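Local atomic coordinates of agmatine ureohydrolase (Thermoplasma volcanium GSS1, PDB entry 3PZL), a protein that probably hydrolyses agmatine to putrescine and urea, as a manganese-dependent member of the arginase family that carries two metal ions per subunit. Residues Y37-I42 with K288-F293; R62-N67 with N281-A286. All coordinates share one frame; numbering follows the deposited sequence.

Interaction 1: Y37-I42 with K288-F293; sequences YVVFGI and KLLQVF
Two apolar pairs, Y37 with F293 and V39 with L290, join strand 37-42 to helix 281-303 in the buried interior, where the helix lies against one face of the parallel eight-stranded sheet of the arginase fold. No hydrogen bond crosses between the two segments, and the backbones stay well apart: the CA atoms of V39 and L290 are 9.5 Å from each other, so side chains fill the gap. Y37 and V39, two apart on the strand, both send their CB atoms toward the helix, while L290 and F293, one turn apart, reach back with their outer ends. In the first pair the two side chains cross obliquely, CE1 of Y37 lying 4.0 Å from CE2 of F293. On F293, chi1 of 171° sets CG opposite the backbone N and beside the carbonyl carbon, and from there the ring extends toward the strand. It also stacks on F268 of strand 265-271. The phenol oxygen of Y37 is held by E298 and R297, farther along the same helix, so this residue meets the helix with ring and hydroxyl. In the second pair a methyl meets a methyl, CG2 of V39 coming within 4.3 Å of CD1 of L290; both residues also rest on I118 of the adjacent strand 116-121. Away from the strand, K288 NZ donates to Q291 OE1 at 3.1 Å and forms a salt bridge with E72. Only carbon atoms meet between the two segments, so this part rests on dispersion and exclusion of water; the Y37 hydroxyl adds polar bonds farther along the helix.

Interaction 2: R62-N67 with N281-A286; sequences RGAYVN and NTSMLA
Helix 57-65 and the first turns of helix 281-303 come close enough at A64 and M284 for their CA atoms to stand 5.4 Å apart, a separation that the small side chain of A64 permits. M284, a selenomethionine in this crystal, contributes the largest share of the buried surface. Its side chain starts out on the far side from the backbone N (chi1 -170°) and then bends at chi2 (65°), and its selenium is brought up to A64. There SE lies 3.7 Å from CB of A64 and 3.3 Å from the carbonyl O of the same residue. That oxygen also accepts the backbone N of N67, at 2.9 Å. In the alpha/beta arginase fold, this joins the helix that comes soon after strand 37-42 to the C-terminal helix, away from the manganese pair. R62, on helix 57-65, pairs with D86 and D89 of strand 84-90, an outermost strand of the sheet within the chain.

The side chains of N67 and M284 cross at about a right angle, but the terminal methyl is modelled too near the amide for the detail of that meeting to be trusted. CB of A64 also faces S283, 3.9 Å from its carbonyl O and 4.1 Å from its OG. The hydroxyl of S283 is turned to its own chain and bonds the carbonyl O of G280, just ahead of the helix. A second subunit closes in here: its P244 packs on both N67 and N281, and its R51 and the carbonyl O of its P239 hydrogen-bond the side-chain amide of N281.

Both interactions draw on helix 281-303: interaction 2 uses its first turn and a half, interaction 1 the residues just beyond, and their centres lie about 11 Å apart. Along the chain the order is strand 37-42, helix 57-65, then the two helical segments 281-286 and 288-293, so interaction 2 is nested within the loop closed by interaction 1. The two meet directly where Q291 NE2 comes 3.2 Å from Y65 OH, probably a hydrogen bond. Together they bring the C-terminal helix back onto the N-terminal part of the fold, interaction 1 against the sheet, interaction 2 helix to helix, with more of its residues within reach of the second subunit, both away from the manganese site.

Interaction 1: Y37-I42 with K288-F293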
loop_
_atom_site.group_PDB
_atom_site.type_symbol
_atom_site.label_atom_id
_atom_site.label_comp_id
_atom_site.label_asym_id
_atom_site.label_seq_id
_atom_site.Cartn_x
_atom_site.Cartn_y
_atom_site.Cartn_z
ATOM N N TYR B 37 -10.454 -24.678 25.596
ATOM C CA TYR B 37 -9.911 -24.355 24.271
ATOM C C TYR B 37 -8.540 -23.665 24.391
ATOM O O TYR B 37 -8.388 -22.631 25.034
ATOM C CB TYR B 37 -10.896 -23.488 23.472
ATOM C CG TYR B 37 -12.266 -24.090 23.292
ATOM C CD1 TYR B 37 -12.516 -25.000 22.259
ATOM C CD2 TYR B 37 -13.317 -23.744 24.131
ATOM C CE1 TYR B 37 -13.782 -25.547 22.073
ATOM C CE2 TYR B 37 -14.587 -24.286 23.954
ATOM C CZ TYR B 37 -14.808 -25.185 22.924
ATOM O OH TYR B 37 -16.049 -25.751 22.723
ATOM N N VAL B 38 -7.542 -24.262 23.771
ATOM C CA VAL B 38 -6.208 -23.773 23.906
ATOM C C VAL B 38 -5.700 -23.337 22.537
ATOM O O VAL B 38 -5.461 -24.152 21.633
ATOM C CB VAL B 38 -5.322 -24.850 24.516
ATOM C CG1 VAL B 38 -3.931 -24.318 24.734
ATOM C CG2 VAL B 38 -5.913 -25.297 25.818
ATOM N N VAL B 39 -5.560 -22.025 22.408
ATOM C CA VAL B 39 -5.176 -21.370 21.168
ATOM C C VAL B 39 -3.689 -21.119 21.223
ATOM O O VAL B 39 -3.178 -20.622 22.233
ATOM C CB VAL B 39 -5.898 -20.017 21.025
ATOM C CG1 VAL B 39 -5.229 -19.154 19.984
ATOM C CG2 VAL B 39 -7.360 -20.237 20.715
ATOM N N PHE B 40 -3.000 -21.471 20.142
ATOM C CA PHE B 40 -1.569 -21.282 20.063
ATOM C C PHE B 40 -1.097 -21.055 18.636
ATOM O O PHE B 40 -1.658 -21.587 17.688
ATOM C CB PHE B 40 -0.809 -22.450 20.728
ATOM C CG PHE B 40 -1.064 -23.790 20.099
ATOM C CD1 PHE B 40 -2.086 -24.604 20.557
ATOM C CD2 PHE B 40 -0.273 -24.235 19.044
ATOM C CE1 PHE B 40 -2.321 -25.836 19.962
ATOM C CE2 PHE B 40 -0.499 -25.457 18.466
ATOM C CZ PHE B 40 -1.519 -26.260 18.921
ATOM N N GLY B 41 -0.052 -20.249 18.510
ATOM C CA GLY B 41 0.491 -19.917 17.226
ATOM C C GLY B 41 1.764 -20.648 16.910
ATOM O O GLY B 41 2.576 -20.935 17.788
ATOM N N ILE B 42 1.939 -20.933 15.625
ATOM C CA ILE B 42 3.153 -21.538 15.116
ATOM C C ILE B 42 3.584 -20.736 13.883
ATOM O O ILE B 42 3.020 -20.883 12.817
ATOM C CB ILE B 42 2.885 -23.039 14.844
ATOM C CG1 ILE B 42 2.869 -23.768 16.191
ATOM C CG2 ILE B 42 3.908 -23.663 13.880
ATOM C CD1 ILE B 42 2.200 -25.064 16.158
ATOM N N LYS B 288 -12.957 -14.430 13.010
ATOM C CA LYS B 288 -14.374 -14.744 13.084
ATOM C C LYS B 288 -14.628 -16.266 12.994
ATOM O O LYS B 288 -15.362 -16.851 13.771
ATOM C CB LYS B 288 -15.110 -13.993 11.978
ATOM C CG LYS B 288 -16.564 -13.945 12.129
ATOM C CD LYS B 288 -16.921 -13.292 13.462
ATOM C CE LYS B 288 -18.244 -13.804 13.945
ATOM N NZ LYS B 288 -18.777 -12.899 15.009
ATOM N N LEU B 289 -13.968 -16.914 12.051
ATOM C CA LEU B 289 -14.014 -18.374 11.924
ATOM C C LEU B 289 -13.620 -19.105 13.207
ATOM O O LEU B 289 -14.117 -20.191 13.487
ATOM C CB LEU B 289 -13.121 -18.827 10.777
ATOM C CG LEU B 289 -13.699 -18.607 9.376
ATOM C CD1 LEU B 289 -12.640 -19.000 8.359
ATOM C CD2 LEU B 289 -15.023 -19.370 9.146
ATOM N N LEU B 290 -12.736 -18.506 13.996
ATOM C CA LEU B 290 -12.334 -19.121 15.262
ATOM C C LEU B 290 -13.412 -18.912 16.319
ATOM O O LEU B 290 -13.594 -19.749 17.185
ATOM C CB LEU B 290 -10.984 -18.548 15.727
ATOM C CG LEU B 290 -10.704 -18.492 17.217
ATOM C CD1 LEU B 290 -10.402 -19.884 17.667
ATOM C CD2 LEU B 290 -9.542 -17.572 17.454
ATOM N N GLN B 291 -14.116 -17.790 16.249
ATOM C CA GLN B 291 -15.211 -17.556 17.161
ATOM C C GLN B 291 -16.289 -18.558 16.854
ATOM O O GLN B 291 -16.844 -19.188 17.757
ATOM C CB GLN B 291 -15.778 -16.149 16.998
ATOM C CG GLN B 291 -14.977 -15.072 17.686
ATOM C CD GLN B 291 -15.811 -13.846 17.985
ATOM O OE1 GLN B 291 -16.672 -13.425 17.185
ATOM N NE2 GLN B 291 -15.567 -13.260 19.150
ATOM N N VAL B 292 -16.567 -18.715 15.563
ATOM C CA VAL B 292 -17.615 -19.602 15.101
ATOM C C VAL B 292 -17.400 -21.053 15.556
ATOM O O VAL B 292 -18.344 -21.738 15.942
ATOM C CB VAL B 292 -17.772 -19.505 13.566
ATOM C CG1 VAL B 292 -18.451 -20.739 12.981
ATOM C CG2 VAL B 292 -18.542 -18.286 13.222
ATOM N N PHE B 293 -16.170 -21.531 15.507
ATOM C CA PHE B 293 -15.907 -22.873 15.960
ATOM C C PHE B 293 -16.224 -23.044 17.438
ATOM O O PHE B 293 -16.982 -23.948 17.814
ATOM C CB PHE B 293 -14.469 -23.234 15.704
ATOM C CG PHE B 293 -14.058 -24.507 16.329
ATOM C CD1 PHE B 293 -14.199 -25.697 15.651
ATOM C CD2 PHE B 293 -13.527 -24.528 17.592
ATOM C CE1 PHE B 293 -13.789 -26.885 16.223
ATOM C CE2 PHE B 293 -13.133 -25.722 18.172
ATOM C CZ PHE B 293 -13.252 -26.894 17.485
#

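Interaction 2: R62-N67 with N281-A286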
loop_
_atom_site.group_PDB
_atom_site.type_symbol
_atom_site.label_atom_id
_atom_site.label_comp_id
_atom_site.label_asym_id
_atom_site.label_seq_id
_atom_site.Cartn_x
_atom_site.Cartn_y
_atom_site.Cartn_z
ATOM N N ARG B 62 -4.568 -11.990 16.466
ATOM C CA ARG B 62 -4.759 -11.427 17.798
ATOM C C ARG B 62 -5.124 -9.941 17.702
ATOM O O ARG B 62 -5.859 -9.411 18.515
ATOM C CB ARG B 62 -3.475 -11.600 18.629
ATOM C CG ARG B 62 -3.046 -13.038 18.857
ATOM C CD ARG B 62 -1.800 -13.178 19.764
ATOM N NE ARG B 62 -1.509 -14.596 20.024
ATOM C CZ ARG B 62 -0.638 -15.357 19.341
ATOM N NH1 ARG B 62 0.075 -14.868 18.328
ATOM N NH2 ARG B 62 -0.503 -16.642 19.661
ATOM N N GLY B 63 -4.587 -9.269 16.694
ATOM C CA GLY B 63 -4.832 -7.853 16.521
ATOM C C GLY B 63 -6.214 -7.535 16.014
ATOM O O GLY B 63 -6.787 -6.536 16.444
ATOM N N ALA B 64 -6.740 -8.363 15.101
ATOM C CA ALA B 64 -8.091 -8.185 14.563
ATOM C C ALA B 64 -9.149 -8.551 15.594
ATOM O O ALA B 64 -10.276 -8.022 15.556
ATOM C CB ALA B 64 -8.259 -9.028 13.388
ATOM N N TYR B 65 -8.807 -9.453 16.525
ATOM C CA TYR B 65 -9.807 -9.947 17.429
ATOM C C TYR B 65 -10.399 -8.810 18.250
ATOM O O TYR B 65 -11.552 -8.876 18.637
ATOM C CB TYR B 65 -9.245 -11.012 18.334
ATOM C CG TYR B 65 -10.304 -11.842 19.041
ATOM C CD1 TYR B 65 -10.698 -13.103 18.548
ATOM C CD2 TYR B 65 -10.891 -11.388 20.196
ATOM C CE1 TYR B 65 -11.657 -13.872 19.204
ATOM C CE2 TYR B 65 -11.848 -12.147 20.864
ATOM C CZ TYR B 65 -12.233 -13.377 20.366
ATOM O OH TYR B 65 -13.181 -14.071 21.063
ATOM N N VAL B 66 -9.631 -7.756 18.474
ATOM C CA VAL B 66 -10.092 -6.641 19.279
ATOM C C VAL B 66 -11.361 -6.011 18.698
ATOM O O VAL B 66 -12.225 -5.543 19.449
ATOM C CB VAL B 66 -8.953 -5.553 19.539
ATOM C CG1 VAL B 66 -7.737 -6.172 20.242
ATOM C CG2 VAL B 66 -8.501 -4.877 18.251
ATOM N N ASN B 67 -11.484 -6.046 17.367
ATOM C CA ASN B 67 -12.691 -5.565 16.688
ATOM C C ASN B 67 -13.956 -6.427 16.884
ATOM O O ASN B 67 -15.074 -5.972 16.605
ATOM C CB ASN B 67 -12.430 -5.326 15.205
ATOM C CG ASN B 67 -13.541 -4.546 14.548
ATOM O OD1 ASN B 67 -14.059 -3.568 15.127
ATOM N ND2 ASN B 67 -13.955 -4.984 13.348
ATOM N N ASN B 281 -8.664 -7.523 6.423
ATOM C CA ASN B 281 -9.936 -8.210 6.257
ATOM C C ASN B 281 -9.796 -9.718 6.309
ATOM O O ASN B 281 -10.709 -10.422 6.755
ATOM C CB ASN B 281 -10.718 -7.728 5.026
ATOM C CG ASN B 281 -11.283 -6.284 5.211
ATOM O OD1 ASN B 281 -11.184 -5.678 6.291
ATOM N ND2 ASN B 281 -11.850 -5.729 4.143
ATOM N N THR B 282 -8.646 -10.224 5.897
ATOM C CA THR B 282 -8.441 -11.685 5.864
ATOM C C THR B 282 -8.226 -12.247 7.289
ATOM O O THR B 282 -8.812 -13.249 7.683
ATOM C CB THR B 282 -7.278 -12.070 4.937
ATOM O OG1 THR B 282 -7.520 -11.551 3.625
ATOM C CG2 THR B 282 -7.136 -13.559 4.850
ATOM N N SER B 283 -7.430 -11.559 8.092
ATOM C CA SER B 283 -7.252 -11.976 9.476
ATOM C C SER B 283 -8.512 -11.744 10.302
ATOM O O SER B 283 -8.687 -12.328 11.362
ATOM C CB SER B 283 -6.041 -11.289 10.101
ATOM O OG SER B 283 -6.197 -9.903 9.997
HETATM N N MSE B 284 -9.394 -10.898 9.805
HETATM C CA MSE B 284 -10.645 -10.652 10.474
HETATM C C MSE B 284 -11.595 -11.823 10.216
HETATM O O MSE B 284 -12.320 -12.268 11.101
HETATM C CB MSE B 284 -11.264 -9.369 9.980
HETATM C CG MSE B 284 -12.448 -8.923 10.804
HETATM SE SE MSE B 284 -11.873 -8.463 12.653
HETATM C CE MSE B 284 -13.564 -7.746 13.289
ATOM N N LEU B 285 -11.612 -12.321 8.993
ATOM C CA LEU B 285 -12.377 -13.521 8.711
ATOM C C LEU B 285 -11.755 -14.678 9.498
ATOM O O LEU B 285 -12.482 -15.480 10.108
ATOM C CB LEU B 285 -12.369 -13.833 7.222
ATOM C CG LEU B 285 -12.979 -15.161 6.801
ATOM C CD1 LEU B 285 -14.402 -15.263 7.241
ATOM C CD2 LEU B 285 -12.921 -15.225 5.347
ATOM N N ALA B 286 -10.422 -14.775 9.505
ATOM C CA ALA B 286 -9.791 -15.844 10.282
ATOM C C ALA B 286 -10.188 -15.835 11.776
ATOM O O ALA B 286 -10.447 -16.885 12.361
ATOM C CB ALA B 286 -8.317 -15.817 10.125
#